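PDB 3JR7: uncharacterized egV family protein COG1307 from Ruminococcus gnavus, which is of unknown function but belongs to the DegV family and, like its relatives, probably binds lipids. Local coordinates for residues Y177-N182 against R224-A229; I99-L104 against I131-S136. One frame throughout, in Å; residues are numbered along the deposited sequence.

Contact 1 (Y177-N182 against R224-A229)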
loop_
_atom_site.group_PDB
_atom_site.type_symbol
_atom_site.label_atom_id
_atom_site.label_comp_id
_atom_site.label_asym_id
_atom_site.label_seq_id
_atom_site.Cartn_x
_atom_site.Cartn_y
_atom_site.Cartn_z
ATOM N N TYR A 177 -7.675 6.267 -1.710
ATOM C CA TYR A 177 -7.845 7.724 -1.574
ATOM C C TYR A 177 -6.834 8.232 -0.584
ATOM O O TYR A 177 -6.486 7.515 0.356
ATOM C CB TYR A 177 -9.240 8.010 -1.025
ATOM C CG TYR A 177 -10.346 7.351 -1.787
ATOM C CD1 TYR A 177 -11.052 8.043 -2.753
ATOM C CD2 TYR A 177 -10.687 6.018 -1.539
ATOM C CE1 TYR A 177 -12.060 7.418 -3.473
ATOM C CE2 TYR A 177 -11.679 5.413 -2.223
ATOM C CZ TYR A 177 -12.372 6.116 -3.188
ATOM O OH TYR A 177 -13.377 5.491 -3.884
ATOM N N PHE A 178 -6.368 9.456 -0.759
ATOM C CA PHE A 178 -5.483 10.048 0.218
ATOM C C PHE A 178 -5.529 11.553 0.226
ATOM O O PHE A 178 -5.876 12.190 -0.777
ATOM C CB PHE A 178 -4.051 9.551 0.077
ATOM C CG PHE A 178 -3.369 9.861 -1.225
ATOM C CD1 PHE A 178 -2.430 10.873 -1.317
ATOM C CD2 PHE A 178 -3.546 9.046 -2.319
ATOM C CE1 PHE A 178 -1.711 11.080 -2.485
ATOM C CE2 PHE A 178 -2.842 9.257 -3.520
ATOM C CZ PHE A 178 -1.954 10.263 -3.613
ATOM N N VAL A 179 -5.173 12.098 1.373
ATOM C CA VAL A 179 -4.940 13.522 1.570
ATOM C C VAL A 179 -3.631 13.670 2.371
ATOM O O VAL A 179 -3.437 13.040 3.439
ATOM C CB VAL A 179 -6.093 14.214 2.360
ATOM C CG1 VAL A 179 -5.776 15.688 2.576
ATOM C CG2 VAL A 179 -7.426 14.083 1.629
ATOM N N LEU A 180 -2.732 14.474 1.838
ATOM C CA LEU A 180 -1.453 14.730 2.455
ATOM C C LEU A 180 -1.325 16.196 2.838
ATOM O O LEU A 180 -2.013 17.031 2.278
ATOM C CB LEU A 180 -0.321 14.428 1.471
ATOM C CG LEU A 180 -0.380 13.043 0.827
ATOM C CD1 LEU A 180 0.892 12.803 -0.003
ATOM C CD2 LEU A 180 -0.613 11.961 1.872
ATOM N N GLU A 181 -0.428 16.487 3.779
ATOM C CA GLU A 181 0.031 17.870 4.002
ATOM C C GLU A 181 1.056 18.233 2.961
ATOM O O GLU A 181 1.173 19.404 2.597
ATOM C CB GLU A 181 0.651 18.021 5.405
ATOM C CG GLU A 181 -0.295 17.719 6.544
ATOM C CD GLU A 181 -1.344 18.842 6.803
ATOM O OE1 GLU A 181 -1.410 19.841 6.053
ATOM O OE2 GLU A 181 -2.118 18.715 7.775
ATOM N N ASN A 182 1.841 17.246 2.506
ATOM C CA ASN A 182 2.990 17.535 1.656
ATOM C C ASN A 182 3.127 16.569 0.448
ATOM O O ASN A 182 3.608 15.456 0.603
ATOM C CB ASN A 182 4.231 17.484 2.535
ATOM C CG ASN A 182 5.505 17.780 1.771
ATOM O OD1 ASN A 182 5.455 18.189 0.607
ATOM N ND2 ASN A 182 6.667 17.600 2.440
ATOM N N ARG A 224 -10.321 23.818 1.143
ATOM C CA ARG A 224 -9.468 24.661 1.971
ATOM C C ARG A 224 -9.359 24.137 3.372
ATOM O O ARG A 224 -10.320 24.076 4.095
ATOM C CB ARG A 224 -9.978 26.097 1.992
ATOM C CG ARG A 224 -9.927 26.728 0.652
ATOM C CD ARG A 224 -10.095 28.226 0.771
ATOM N NE ARG A 224 -10.019 28.826 -0.546
ATOM C CZ ARG A 224 -10.215 30.120 -0.792
ATOM N NH1 ARG A 224 -10.499 30.978 0.179
ATOM N NH2 ARG A 224 -10.133 30.555 -2.029
ATOM N N GLY A 225 -8.167 23.761 3.761
ATOM C CA GLY A 225 -7.927 23.210 5.072
ATOM C C GLY A 225 -8.246 21.727 5.212
ATOM O O GLY A 225 -9.112 21.163 4.527
HETATM N N MSE A 226 -7.566 21.115 6.155
HETATM C CA MSE A 226 -7.583 19.677 6.325
HETATM C C MSE A 226 -8.945 19.186 6.792
HETATM O O MSE A 226 -9.365 18.087 6.454
HETATM C CB MSE A 226 -6.493 19.341 7.339
HETATM C CG MSE A 226 -6.286 17.975 7.597
HETATM SE SE MSE A 226 -5.976 16.889 6.046
HETATM C CE MSE A 226 -4.394 17.805 5.283
ATOM N N LYS A 227 -9.631 19.982 7.614
ATOM C CA LYS A 227 -10.891 19.542 8.188
ATOM C C LYS A 227 -11.931 19.342 7.101
ATOM O O LYS A 227 -12.636 18.305 7.069
ATOM C CB LYS A 227 -11.397 20.565 9.197
ATOM C CG LYS A 227 -12.647 20.087 9.936
ATOM C CD LYS A 227 -13.134 21.150 10.941
ATOM C CE LYS A 227 -14.589 21.503 10.721
ATOM N NZ LYS A 227 -14.829 22.142 9.353
ATOM N N LYS A 228 -12.048 20.330 6.212
ATOM C CA LYS A 228 -12.975 20.192 5.092
ATOM C C LYS A 228 -12.499 19.097 4.094
ATOM O O LYS A 228 -13.321 18.378 3.522
ATOM C CB LYS A 228 -13.190 21.510 4.390
ATOM C CG LYS A 228 -14.127 22.423 5.157
ATOM C CD LYS A 228 -14.265 23.795 4.458
ATOM C CE LYS A 228 -15.188 24.746 5.244
ATOM N NZ LYS A 228 -16.032 25.497 4.222
ATOM N N ALA A 229 -11.193 18.970 3.892
ATOM C CA ALA A 229 -10.671 17.955 2.957
ATOM C C ALA A 229 -10.999 16.536 3.457
ATOM O O ALA A 229 -11.331 15.648 2.671
ATOM C CB ALA A 229 -9.159 18.132 2.732
#
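Val179 and Met226, the latter present as selenomethionine, meet where the start of a helix packs against a strand. The apolar part centres on Val179 CG1, which lies 3.7 Å from Met226 SE and equally close to its CE, while the two side chains run past each other in opposite directions. One helical turn on, Ala229 CB approaches the same branch, at 4.2 Å from Val179 CG1. With CG1 anti to the backbone N (chi1 178°), this one methyl touches both helix residues.

A second kind of contact sets the Met226 methyl against a charged group. Met226 CE is 3.5 Å from Glu181 OE2 and scarcely farther from CD and OE1, so it meets the carboxylate broadside rather than at one oxygen. Chi2 of 53° and chi3 of 57° bend the Met226 chain, the second setting CE against the carboxylate. Lys206 and Arg259 form long, weak ion pairs with the carboxylate oxygens.

No hydrogen bond crosses the contact; within 224-229, Ala229 N reaches Gly225 O at 3.1 Å, closing the first turn after the N-cap residue Gly225. Farther along helix 226-240, Met233 touches both Tyr177 and Val179, and Phe178 of the ligand pocket alternates with them along the strand. This is helix-on-sheet packing of an alpha/beta fold, with helix 226-240 laid on the sheet that holds strand 176-179.

Contact 2 (I99-L104 against I131-S136)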
loop_
_atom_site.group_PDB
_atom_site.type_symbol
_atom_site.label_atom_id
_atom_site.label_comp_id
_atom_site.label_asym_id
_atom_site.label_seq_id
_atom_site.Cartn_x
_atom_site.Cartn_y
_atom_site.Cartn_z
ATOM N N ILE A 99 2.889 -19.577 -3.576
ATOM C CA ILE A 99 3.463 -18.270 -3.307
ATOM C C ILE A 99 2.622 -17.157 -3.940
ATOM O O ILE A 99 2.375 -17.154 -5.151
ATOM C CB ILE A 99 4.879 -18.158 -3.844
ATOM C CG1 ILE A 99 5.730 -19.329 -3.303
ATOM C CG2 ILE A 99 5.479 -16.757 -3.465
ATOM C CD1 ILE A 99 5.977 -19.303 -1.761
ATOM N N TYR A 100 2.195 -16.210 -3.110
ATOM C CA TYR A 100 1.387 -15.066 -3.560
ATOM C C TYR A 100 2.206 -13.836 -3.273
ATOM O O TYR A 100 2.675 -13.674 -2.168
ATOM C CB TYR A 100 0.071 -14.997 -2.773
ATOM C CG TYR A 100 -0.785 -16.224 -2.871
ATOM C CD1 TYR A 100 -1.555 -16.465 -4.009
ATOM C CD2 TYR A 100 -0.860 -17.130 -1.819
ATOM C CE1 TYR A 100 -2.328 -17.600 -4.118
ATOM C CE2 TYR A 100 -1.678 -18.275 -1.901
ATOM C CZ TYR A 100 -2.401 -18.497 -3.066
ATOM O OH TYR A 100 -3.202 -19.588 -3.181
ATOM N N VAL A 101 2.396 -12.969 -4.246
ATOM C CA VAL A 101 3.222 -11.772 -4.073
ATOM C C VAL A 101 2.331 -10.545 -4.278
ATOM O O VAL A 101 1.547 -10.492 -5.252
ATOM C CB VAL A 101 4.406 -11.772 -5.065
ATOM C CG1 VAL A 101 5.465 -10.681 -4.696
ATOM C CG2 VAL A 101 5.064 -13.156 -5.137
ATOM N N VAL A 102 2.416 -9.575 -3.382
ATOM C CA VAL A 102 1.603 -8.357 -3.481
ATOM C C VAL A 102 2.517 -7.161 -3.529
ATOM O O VAL A 102 3.364 -7.021 -2.653
ATOM C CB VAL A 102 0.683 -8.205 -2.279
ATOM C CG1 VAL A 102 -0.190 -6.881 -2.450
ATOM C CG2 VAL A 102 -0.204 -9.454 -2.137
ATOM N N THR A 103 2.402 -6.352 -4.574
ATOM C CA THR A 103 3.289 -5.233 -4.805
ATOM C C THR A 103 2.557 -3.936 -4.972
ATOM O O THR A 103 1.361 -3.898 -5.277
ATOM C CB THR A 103 4.190 -5.409 -6.078
ATOM O OG1 THR A 103 3.421 -5.239 -7.274
ATOM C CG2 THR A 103 4.904 -6.776 -6.081
ATOM N N LEU A 104 3.302 -2.861 -4.757
ATOM C CA LEU A 104 2.952 -1.529 -5.235
ATOM C C LEU A 104 2.437 -1.552 -6.675
ATOM O O LEU A 104 2.887 -2.352 -7.490
ATOM C CB LEU A 104 4.210 -0.642 -5.202
ATOM C CG LEU A 104 4.615 0.021 -3.893
ATOM C CD1 LEU A 104 6.145 0.264 -3.905
ATOM C CD2 LEU A 104 3.820 1.290 -3.675
ATOM N N ILE A 131 3.503 -19.639 -8.308
ATOM C CA ILE A 131 3.832 -18.300 -7.882
ATOM C C ILE A 131 2.983 -17.306 -8.686
ATOM O O ILE A 131 2.962 -17.338 -9.924
ATOM C CB ILE A 131 5.301 -17.969 -8.168
ATOM C CG1 ILE A 131 6.226 -18.988 -7.499
ATOM C CG2 ILE A 131 5.632 -16.545 -7.661
ATOM C CD1 ILE A 131 7.672 -18.953 -8.035
ATOM N N HIS A 132 2.280 -16.432 -7.993
ATOM C CA HIS A 132 1.500 -15.395 -8.649
ATOM C C HIS A 132 1.814 -14.047 -8.056
ATOM O O HIS A 132 1.769 -13.866 -6.829
ATOM C CB HIS A 132 -0.014 -15.658 -8.577
ATOM C CG HIS A 132 -0.800 -14.668 -9.368
ATOM N ND1 HIS A 132 -0.992 -14.801 -10.723
ATOM C CD2 HIS A 132 -1.311 -13.455 -9.031
ATOM C CE1 HIS A 132 -1.659 -13.746 -11.172
ATOM N NE2 HIS A 132 -1.858 -12.915 -10.164
ATOM N N VAL A 133 2.126 -13.083 -8.928
ATOM C CA VAL A 133 2.400 -11.714 -8.525
ATOM C C VAL A 133 1.120 -10.832 -8.768
ATOM O O VAL A 133 0.657 -10.716 -9.919
ATOM C CB VAL A 133 3.583 -11.127 -9.296
ATOM C CG1 VAL A 133 3.852 -9.707 -8.819
ATOM C CG2 VAL A 133 4.845 -11.997 -9.101
ATOM N N PHE A 134 0.567 -10.247 -7.701
ATOM C CA PHE A 134 -0.588 -9.346 -7.795
ATOM C C PHE A 134 -0.060 -7.890 -7.874
ATOM O O PHE A 134 0.647 -7.410 -6.995
ATOM C CB PHE A 134 -1.519 -9.474 -6.587
ATOM C CG PHE A 134 -2.146 -10.812 -6.406
ATOM C CD1 PHE A 134 -3.250 -11.185 -7.158
ATOM C CD2 PHE A 134 -1.668 -11.684 -5.445
ATOM C CE1 PHE A 134 -3.832 -12.447 -6.996
ATOM C CE2 PHE A 134 -2.232 -12.921 -5.261
ATOM C CZ PHE A 134 -3.313 -13.316 -6.031
ATOM N N ASN A 135 -0.335 -7.216 -8.970
ATOM C CA ASN A 135 -0.117 -5.789 -9.065
ATOM C C ASN A 135 -1.276 -5.185 -8.287
ATOM O O ASN A 135 -2.394 -5.234 -8.749
ATOM C CB ASN A 135 -0.201 -5.384 -10.544
ATOM C CG ASN A 135 -0.271 -3.894 -10.765
ATOM O OD1 ASN A 135 -0.091 -3.106 -9.839
ATOM N ND2 ASN A 135 -0.515 -3.495 -12.019
ATOM N N SER A 136 -1.024 -4.567 -7.144
ATOM C CA SER A 136 -2.101 -4.004 -6.338
ATOM C C SER A 136 -2.846 -2.866 -7.006
ATOM O O SER A 136 -3.915 -2.639 -6.621
ATOM C CB SER A 136 -1.602 -3.462 -4.993
ATOM O OG SER A 136 -0.781 -2.327 -5.151
#
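Thr103 O takes two bonds from Ser136. The hydroxyl OG donates at 2.7 Å to Thr103 O, in the carbonyl plane and on a lone pair, and the backbone N of Ser136 adds a longer, tilted bond to this oxygen. The serine's chi1 of 68° brings OG round to the same acceptor as its own N-H, and one residue thus holds Thr103 O with two bonds.

Before that point the strands pair in parallel. Val101 uses both backbone groups, donating to His132 O at 2.8 Å from Val101 N and accepting from Phe134 N at 2.6 Å from Val101 O.

On one face Tyr100 and Phe134 lie side by side, with Tyr100 CD1 3.8 Å from Phe134 CE2 and Tyr100 CB in the plane of the Phe134 ring, at its edge. His132 CD2 sits 3.3 Å above that ring, over its centre. The polar ends bond to the helices over this face, Tyr100 OH to Glu154 and His132 NE2 to Glu168.

On the other face Val101 CB meets Val133 CG2 at 4.1 Å, and Thr103 CG2 lies near Val133 CG1; Tyr88 and Tyr112 from two helices cover it. Strand 98-103, helix 111-126 and strand 130-135 together form a beta-alpha-beta crossover unit, the building block of parallel alpha/beta sheets.

Overall arrangement
Two ways of building an alpha/beta protein appear here on opposite sides of the chain's centre. Contact 2 pairs neighbouring strands within one mixed sheet, whereas contact 1 seats a helix on the other. Their centres are 30 Å apart and their nearest atoms about 10 Å, so they do not touch, and along the chain contact 2 closes before contact 1 opens. A bound polyether, probably from the crystallisation liquor, relates them: it lies about 4 Å from the side chain of Leu104 in contact 2 and about 5 Å from that of Leu180 in contact 1. Its closeness to both contacts, with Phe178 among the residues of its pocket, is consistent with a lipid site there.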